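PDB 5XSW: chitinase from Thermococcus chitonophagus, which probably cleaves internal glycosidic bonds of chitin as an endochitinase and holds a bound glycan in a pocket of its helix-rich domain. Local coordinates for residues 267-270 and 276-279; 17-22 and 36-41. All coordinates share one frame; numbering follows the deposited sequence.

Contact 1 (267-270 and 276-279)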
ATOM      1  N   ILE A 267      12.525  -9.579   3.720  1.00 23.09           N
ATOM      2  CA  ILE A 267      12.271  -9.236   5.136  1.00 21.39           C
ATOM      3  C   ILE A 267      10.900  -9.805   5.648  1.00 26.64           C
ATOM      4  O   ILE A 267      10.819 -10.320   6.753  1.00 25.20           O
ATOM      5  CB  ILE A 267      12.293  -7.692   5.344  1.00 24.73           C
ATOM      6  CG1 ILE A 267      13.701  -7.148   5.022  1.00 29.54           C
ATOM      7  CG2 ILE A 267      11.953  -7.320   6.816  1.00 23.11           C
ATOM      8  CD1 ILE A 267      13.765  -5.585   4.992  1.00 31.62           C
ATOM      9  N   PHE A 268       9.867  -9.730   4.816  1.00 25.62           N
ATOM     10  CA  PHE A 268       8.503 -10.101   5.239  1.00 25.62           C
ATOM     11  C   PHE A 268       8.050 -11.405   4.631  1.00 25.99           C
ATOM     12  O   PHE A 268       8.061 -11.519   3.410  1.00 25.62           O
ATOM     13  CB  PHE A 268       7.519  -9.002   4.816  1.00 20.98           C
ATOM     14  CG  PHE A 268       7.732  -7.718   5.521  1.00 25.43           C
ATOM     15  CD1 PHE A 268       7.254  -7.528   6.820  1.00 25.63           C
ATOM     16  CD2 PHE A 268       8.412  -6.681   4.897  1.00 24.03           C
ATOM     17  CE1 PHE A 268       7.452  -6.316   7.484  1.00 29.61           C
ATOM     18  CE2 PHE A 268       8.617  -5.495   5.556  1.00 27.75           C
ATOM     19  CZ  PHE A 268       8.131  -5.298   6.846  1.00 24.74           C
ATOM     20  N   PRO A 269       7.641 -12.385   5.481  1.00 22.38           N
ATOM     21  CA  PRO A 269       6.995 -13.567   4.891  1.00 28.18           C
ATOM     22  C   PRO A 269       5.620 -13.201   4.312  1.00 29.25           C
ATOM     23  O   PRO A 269       5.042 -12.176   4.688  1.00 26.17           O
ATOM     24  CB  PRO A 269       6.877 -14.538   6.087  1.00 27.55           C
ATOM     25  CG  PRO A 269       6.728 -13.618   7.321  1.00 28.06           C
ATOM     26  CD  PRO A 269       7.611 -12.378   6.955  1.00 23.44           C
ATOM     27  N   ASP A 270       5.084 -14.038   3.428  1.00 27.27           N
ATOM     28  CA  ASP A 270       3.808 -13.738   2.780  1.00 29.32           C
ATOM     29  C   ASP A 270       2.654 -13.671   3.780  1.00 29.94           C
ATOM     30  O   ASP A 270       1.628 -13.070   3.466  1.00 34.40           O
ATOM     31  CB  ASP A 270       3.478 -14.817   1.712  1.00 35.23           C
ATOM     32  CG  ASP A 270       4.419 -14.741   0.473  1.00 43.23           C
ATOM     33  OD1 ASP A 270       5.013 -13.672   0.212  1.00 42.71           O
ATOM     34  OD2 ASP A 270       4.544 -15.749  -0.250  1.00 45.32           O
ATOM     35  N   ASP A 276      -1.529  -7.486  13.017  1.00 22.53           N
ATOM     36  CA  ASP A 276      -0.691  -8.320  13.853  1.00 24.33           C
ATOM     37  C   ASP A 276       0.721  -7.697  14.140  1.00 22.78           C
ATOM     38  O   ASP A 276       1.295  -7.889  15.242  1.00 25.25           O
ATOM     39  CB  ASP A 276      -0.481  -9.691  13.207  1.00 29.39           C
ATOM     40  CG  ASP A 276       0.398 -10.635  14.090  1.00 34.29           C
ATOM     41  OD1 ASP A 276       0.115 -10.686  15.295  1.00 38.78           O
ATOM     42  OD2 ASP A 276       1.361 -11.323  13.611  1.00 36.63           O
ATOM     43  N   TYR A 277       1.282  -6.996  13.144  1.00 23.56           N
ATOM     44  CA  TYR A 277       2.649  -6.450  13.262  1.00 22.67           C
ATOM     45  C   TYR A 277       2.644  -5.098  13.948  1.00 20.69           C
ATOM     46  O   TYR A 277       3.639  -4.750  14.552  1.00 22.74           O
ATOM     47  CB  TYR A 277       3.336  -6.308  11.883  1.00 21.18           C
ATOM     48  CG  TYR A 277       3.938  -7.617  11.377  1.00 24.53           C
ATOM     49  CD1 TYR A 277       3.170  -8.803  11.333  1.00 24.80           C
ATOM     50  CD2 TYR A 277       5.270  -7.680  10.983  1.00 23.65           C
ATOM     51  CE1 TYR A 277       3.713  -9.980  10.884  1.00 24.81           C
ATOM     52  CE2 TYR A 277       5.822  -8.841  10.506  1.00 23.61           C
ATOM     53  CZ  TYR A 277       5.034 -10.006  10.481  1.00 28.37           C
ATOM     54  OH  TYR A 277       5.560 -11.186  10.023  1.00 24.67           O
ATOM     55  N   MET A 278       1.543  -4.329  13.848  1.00 20.52           N
ATOM     56  CA  MET A 278       1.552  -2.937  14.296  1.00 19.19           C
ATOM     57  C   MET A 278       0.749  -2.721  15.605  1.00 22.28           C
ATOM     58  O   MET A 278       1.050  -1.815  16.379  1.00 22.87           O
ATOM     59  CB  MET A 278       0.962  -1.991  13.246  1.00 19.98           C
ATOM     60  CG  MET A 278       1.650  -2.042  11.817  1.00 24.62           C
ATOM     61  SD  MET A 278       3.470  -1.898  12.053  1.00 30.11           S
ATOM     62  CE  MET A 278       3.463  -0.387  12.836  1.00 23.55           C
ATOM     63  N   LYS A 279      -0.298  -3.508  15.816  1.00 23.21           N
ATOM     64  CA  LYS A 279      -1.227  -3.177  16.903  1.00 22.72           C
ATOM     65  C   LYS A 279      -0.710  -3.696  18.272  1.00 20.87           C
ATOM     66  O   LYS A 279      -0.652  -4.892  18.517  1.00 22.82           O
ATOM     67  CB  LYS A 279      -2.646  -3.768  16.613  1.00 22.90           C
ATOM     68  CG  LYS A 279      -3.714  -3.345  17.715  1.00 23.26           C
ATOM     69  CD  LYS A 279      -5.070  -4.150  17.394  1.00 28.37           C
ATOM     70  CE  LYS A 279      -6.183  -3.754  18.393  1.00 38.58           C
ATOM     71  NZ  LYS A 279      -7.175  -4.874  18.440  1.00 47.52           N
TER
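Tyr-277, on the short helix 274-278, reaches back to the loop that precedes it and meets Phe-268 and Pro-269 through CE2 and the hydroxyl oxygen. Its CE2 comes to the rim of the Phe-268 ring, close to that ring's plane, 4.2 Å from Phe-268 CD1; seen from the tyrosine, CD1 arrives obliquely. The two side chains run past each other in opposite directions. Further out, the phenol oxygen and the proline ring approach from opposite directions, with Tyr-277 OH 3.8 Å from Pro-269 CG. The same oxygen lies 3.9 Å from Pro-269 CD, so it touches two adjacent CH2 groups of the pyrrolidine.

Torsions set both aromatic groups. With chi1 at -82°, Tyr-277 CG stands opposite its own carbonyl carbon, which throws the ring off the helix toward the loop. Phe-268 has the same choice, chi1 -66°, and although its CB does not point at the helix, the ring edge swings nearer to it. Within the loop, Ile-267 CG2 sits 4.0 Å above one face of the Phe-268 ring, off-centre toward the rim.

Around this cluster, Ile-260 and Lys-261 of helix 254-263 touch Phe-268, while Val-298 and Val-295 of helix 288-311 pack on Phe-268 and Tyr-277 respectively. The hydroxyl of Tyr-277 hydrogen-bonds to the carbonyl oxygen of Lys-412, whose NZ forms a salt bridge with Asp-276, and Arg-415 binds both the Phe-268 carbonyl and the Asp-270 carboxylate.

The loop and helix meet by van der Waals packing, ring carbon on ring carbon and phenol oxygen on proline CH2 groups, without a polar bond between them. The polar end of the tyrosine is satisfied by the Lys-412 carbonyl instead, a bond that probably limits the reach and tilt of the ring, while CE2 and the same oxygen pack on the loop.

Contact 2 (17-22 and 36-41); sequences LTLANK and KNITFE
Ile-38 projects from its strand into the core of an antiparallel beta sandwich, where it meets Leu-19 and Leu-17 of the facing sheet. Strands 12-21 and 32-41 belong to different sheets, and the 9.6 Å between Leu-19 CA and Ile-38 CA is a distance spanned by side chains, with no backbone pairing. Leu-17 and Leu-19, two residues apart, point to the same side of their strand, so both face the isoleucine while Thr-18 between them turns to the other side.

The two branches of Ile-38 divide the work. CG2 lies toward Leu-17, a looser approach of 4.3 Å to Leu-17 CD2. The longer branch goes to Leu-19, and the two side chains meet tip to tip.

Each strand is secured in its own sheet: Leu-19 pairs through its backbone with Val-82, and Lys-36 and Asn-37 together face His-103 in a classic beta bulge just before Ile-38. Leu-70 touches both Leu-19 and Ile-38, and Ile-102 of strand 98-104 also packs on Leu-19.

An unusual chi2 of 94°, well off a staggered value, places the end of the isoleucine, and Ile-38 CD1 lies 3.7 Å from Leu-19 CD1.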
ATOM      1  N   LEU A  17      24.493 -11.771 -25.208  1.00 41.15           N
ATOM      2  CA  LEU A  17      24.474 -11.504 -23.780  1.00 32.02           C
ATOM      3  C   LEU A  17      23.317 -12.275 -23.116  1.00 36.09           C
ATOM      4  O   LEU A  17      22.202 -12.160 -23.571  1.00 34.09           O
ATOM      5  CB  LEU A  17      24.305 -10.010 -23.543  1.00 38.57           C
ATOM      6  CG  LEU A  17      24.043  -9.610 -22.087  1.00 37.89           C
ATOM      7  CD1 LEU A  17      25.257  -9.890 -21.204  1.00 32.69           C
ATOM      8  CD2 LEU A  17      23.638  -8.159 -22.036  1.00 38.12           C
ATOM      9  N   THR A  18      23.606 -13.029 -22.072  1.00 31.85           N
ATOM     10  CA  THR A  18      22.567 -13.739 -21.364  1.00 41.66           C
ATOM     11  C   THR A  18      22.405 -13.169 -19.962  1.00 40.52           C
ATOM     12  O   THR A  18      23.344 -13.148 -19.182  1.00 37.09           O
ATOM     13  CB  THR A  18      22.877 -15.240 -21.281  1.00 43.79           C
ATOM     14  OG1 THR A  18      23.000 -15.773 -22.599  1.00 43.17           O
ATOM     15  CG2 THR A  18      21.780 -15.972 -20.554  1.00 39.29           C
ATOM     16  N   LEU A  19      21.193 -12.720 -19.659  1.00 32.90           N
ATOM     17  CA  LEU A  19      20.846 -12.200 -18.350  1.00 31.59           C
ATOM     18  C   LEU A  19      19.840 -13.151 -17.742  1.00 35.19           C
ATOM     19  O   LEU A  19      18.880 -13.526 -18.392  1.00 34.90           O
ATOM     20  CB  LEU A  19      20.220 -10.812 -18.461  1.00 33.46           C
ATOM     21  CG  LEU A  19      20.990  -9.713 -19.183  1.00 36.77           C
ATOM     22  CD1 LEU A  19      20.125  -8.489 -19.398  1.00 35.61           C
ATOM     23  CD2 LEU A  19      22.236  -9.352 -18.407  1.00 39.39           C
ATOM     24  N   ALA A  20      20.080 -13.577 -16.514  1.00 33.48           N
ATOM     25  CA  ALA A  20      19.158 -14.498 -15.876  1.00 40.74           C
ATOM     26  C   ALA A  20      19.145 -14.441 -14.362  1.00 42.13           C
ATOM     27  O   ALA A  20      20.145 -14.131 -13.735  1.00 38.74           O
ATOM     28  CB  ALA A  20      19.457 -15.913 -16.326  1.00 35.18           C
ATOM     29  N   ASN A  21      18.008 -14.794 -13.784  1.00 34.42           N
ATOM     30  CA  ASN A  21      17.969 -15.172 -12.400  1.00 31.18           C
ATOM     31  C   ASN A  21      17.961 -16.676 -12.461  1.00 38.32           C
ATOM     32  O   ASN A  21      16.962 -17.290 -12.800  1.00 36.10           O
ATOM     33  CB  ASN A  21      16.712 -14.643 -11.711  1.00 32.79           C
ATOM     34  CG  ASN A  21      16.606 -15.090 -10.270  1.00 32.00           C
ATOM     35  OD1 ASN A  21      17.264 -16.027  -9.855  1.00 33.13           O
ATOM     36  ND2 ASN A  21      15.767 -14.422  -9.508  1.00 32.24           N
ATOM     37  N   LYS A  22      19.084 -17.281 -12.129  1.00 36.86           N
ATOM     38  CA  LYS A  22      19.186 -18.727 -12.268  1.00 37.87           C
ATOM     39  C   LYS A  22      18.604 -19.429 -11.057  1.00 45.26           C
ATOM     40  O   LYS A  22      18.493 -20.648 -11.042  1.00 42.87           O
ATOM     41  CB  LYS A  22      20.649 -19.154 -12.438  1.00 44.21           C
ATOM     42  CG  LYS A  22      21.305 -18.755 -13.764  1.00 51.91           C
ATOM     43  CD  LYS A  22      22.848 -18.720 -13.617  1.00 68.15           C
ATOM     44  CE  LYS A  22      23.600 -18.791 -14.958  1.00 74.56           C
ATOM     45  NZ  LYS A  22      23.840 -20.194 -15.460  1.00 78.16           N
ATOM     46  N   LYS A  36      17.749  -1.788 -13.609  1.00 24.62           N
ATOM     47  CA  LYS A  36      17.606  -0.444 -14.138  1.00 26.26           C
ATOM     48  C   LYS A  36      18.119  -0.342 -15.603  1.00 35.53           C
ATOM     49  O   LYS A  36      17.426   0.150 -16.496  1.00 26.37           O
ATOM     50  CB  LYS A  36      18.382   0.525 -13.257  1.00 27.06           C
ATOM     51  CG  LYS A  36      18.150   2.008 -13.579  1.00 34.84           C
ATOM     52  CD  LYS A  36      19.220   2.879 -12.885  1.00 43.91           C
ATOM     53  CE  LYS A  36      18.892   4.375 -12.933  1.00 64.86           C
ATOM     54  NZ  LYS A  36      17.706   4.777 -12.062  1.00 71.84           N
ATOM     55  N   ASN A  37      19.363  -0.788 -15.817  1.00 32.79           N
ATOM     56  CA  ASN A  37      19.911  -0.871 -17.165  1.00 28.22           C
ATOM     57  C   ASN A  37      21.163  -1.756 -17.123  1.00 31.37           C
ATOM     58  O   ASN A  37      21.545  -2.258 -16.055  1.00 26.45           O
ATOM     59  CB  ASN A  37      20.192   0.523 -17.755  1.00 26.95           C
ATOM     60  CG  ASN A  37      21.008   1.405 -16.855  1.00 29.84           C
ATOM     61  OD1 ASN A  37      22.030   0.979 -16.318  1.00 33.75           O
ATOM     62  ND2 ASN A  37      20.585   2.669 -16.714  1.00 32.23           N
ATOM     63  N   ILE A  38      21.706  -2.042 -18.298  1.00 29.79           N
ATOM     64  CA  ILE A  38      22.951  -2.820 -18.419  1.00 28.39           C
ATOM     65  C   ILE A  38      23.882  -1.873 -19.230  1.00 27.47           C
ATOM     66  O   ILE A  38      23.461  -1.341 -20.250  1.00 30.93           O
ATOM     67  CB  ILE A  38      22.793  -4.140 -19.185  1.00 32.32           C
ATOM     68  CG1 ILE A  38      21.714  -5.047 -18.591  1.00 36.81           C
ATOM     69  CG2 ILE A  38      24.131  -4.964 -19.218  1.00 27.30           C
ATOM     70  CD1 ILE A  38      20.372  -4.849 -19.267  1.00 42.85           C
ATOM     71  N   THR A  39      25.103  -1.647 -18.774  1.00 33.72           N
ATOM     72  CA  THR A  39      26.013  -0.846 -19.602  1.00 28.30           C
ATOM     73  C   THR A  39      27.135  -1.733 -20.156  1.00 35.87           C
ATOM     74  O   THR A  39      27.508  -2.759 -19.572  1.00 30.55           O
ATOM     75  CB  THR A  39      26.653   0.316 -18.838  1.00 30.87           C
ATOM     76  OG1 THR A  39      27.234  -0.156 -17.606  1.00 32.49           O
ATOM     77  CG2 THR A  39      25.647   1.437 -18.540  1.00 34.61           C
ATOM     78  N   PHE A  40      27.695  -1.316 -21.278  1.00 32.26           N
ATOM     79  CA  PHE A  40      28.965  -1.921 -21.663  1.00 32.34           C
ATOM     80  C   PHE A  40      29.728  -0.885 -22.499  1.00 35.12           C
ATOM     81  O   PHE A  40      29.189   0.160 -22.847  1.00 34.91           O
ATOM     82  CB  PHE A  40      28.754  -3.235 -22.435  1.00 29.29           C
ATOM     83  CG  PHE A  40      28.078  -3.040 -23.800  1.00 34.35           C
ATOM     84  CD1 PHE A  40      28.838  -2.794 -24.952  1.00 35.82           C
ATOM     85  CD2 PHE A  40      26.692  -3.135 -23.929  1.00 37.18           C
ATOM     86  CE1 PHE A  40      28.211  -2.632 -26.225  1.00 34.26           C
ATOM     87  CE2 PHE A  40      26.046  -2.974 -25.159  1.00 32.21           C
ATOM     88  CZ  PHE A  40      26.819  -2.721 -26.345  1.00 37.61           C
ATOM     89  N   GLU A  41      30.982  -1.202 -22.815  1.00 37.31           N
ATOM     90  CA  GLU A  41      31.804  -0.266 -23.567  1.00 39.57           C
ATOM     91  C   GLU A  41      32.230  -0.890 -24.889  1.00 33.04           C
ATOM     92  O   GLU A  41      32.433  -2.093 -24.972  1.00 32.25           O
ATOM     93  CB  GLU A  41      33.014   0.170 -22.729  1.00 45.69           C
ATOM     94  CG  GLU A  41      32.609   1.114 -21.603  1.00 40.91           C
ATOM     95  CD  GLU A  41      33.698   1.289 -20.523  1.00 55.15           C
ATOM     96  OE1 GLU A  41      33.711   2.354 -19.877  1.00 68.78           O
ATOM     97  OE2 GLU A  41      34.516   0.374 -20.293  1.00 59.17           O
TER

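How the contacts relate
Both contacts are buried, and neither has a polar bond between its segments, yet they occupy separate parts of the chain, with centres 33 Å apart and nearest atoms about 14 Å apart. They share no helix or strand. Contact 2 joins two sheets in the N-terminal beta domain, 27 Å from the centre of the chain, whereas contact 1 lies nearer that centre, at 16 Å, in the helix-rich part that carries the glycan pocket. Aliphatic branches alone make contact 2. Contact 1 uses rings, one bearing a hydroxyl, and charged groups flank it, with Asp-270 touching Asp-475 of the second subunit. No other subunit touches the segments of contact 2.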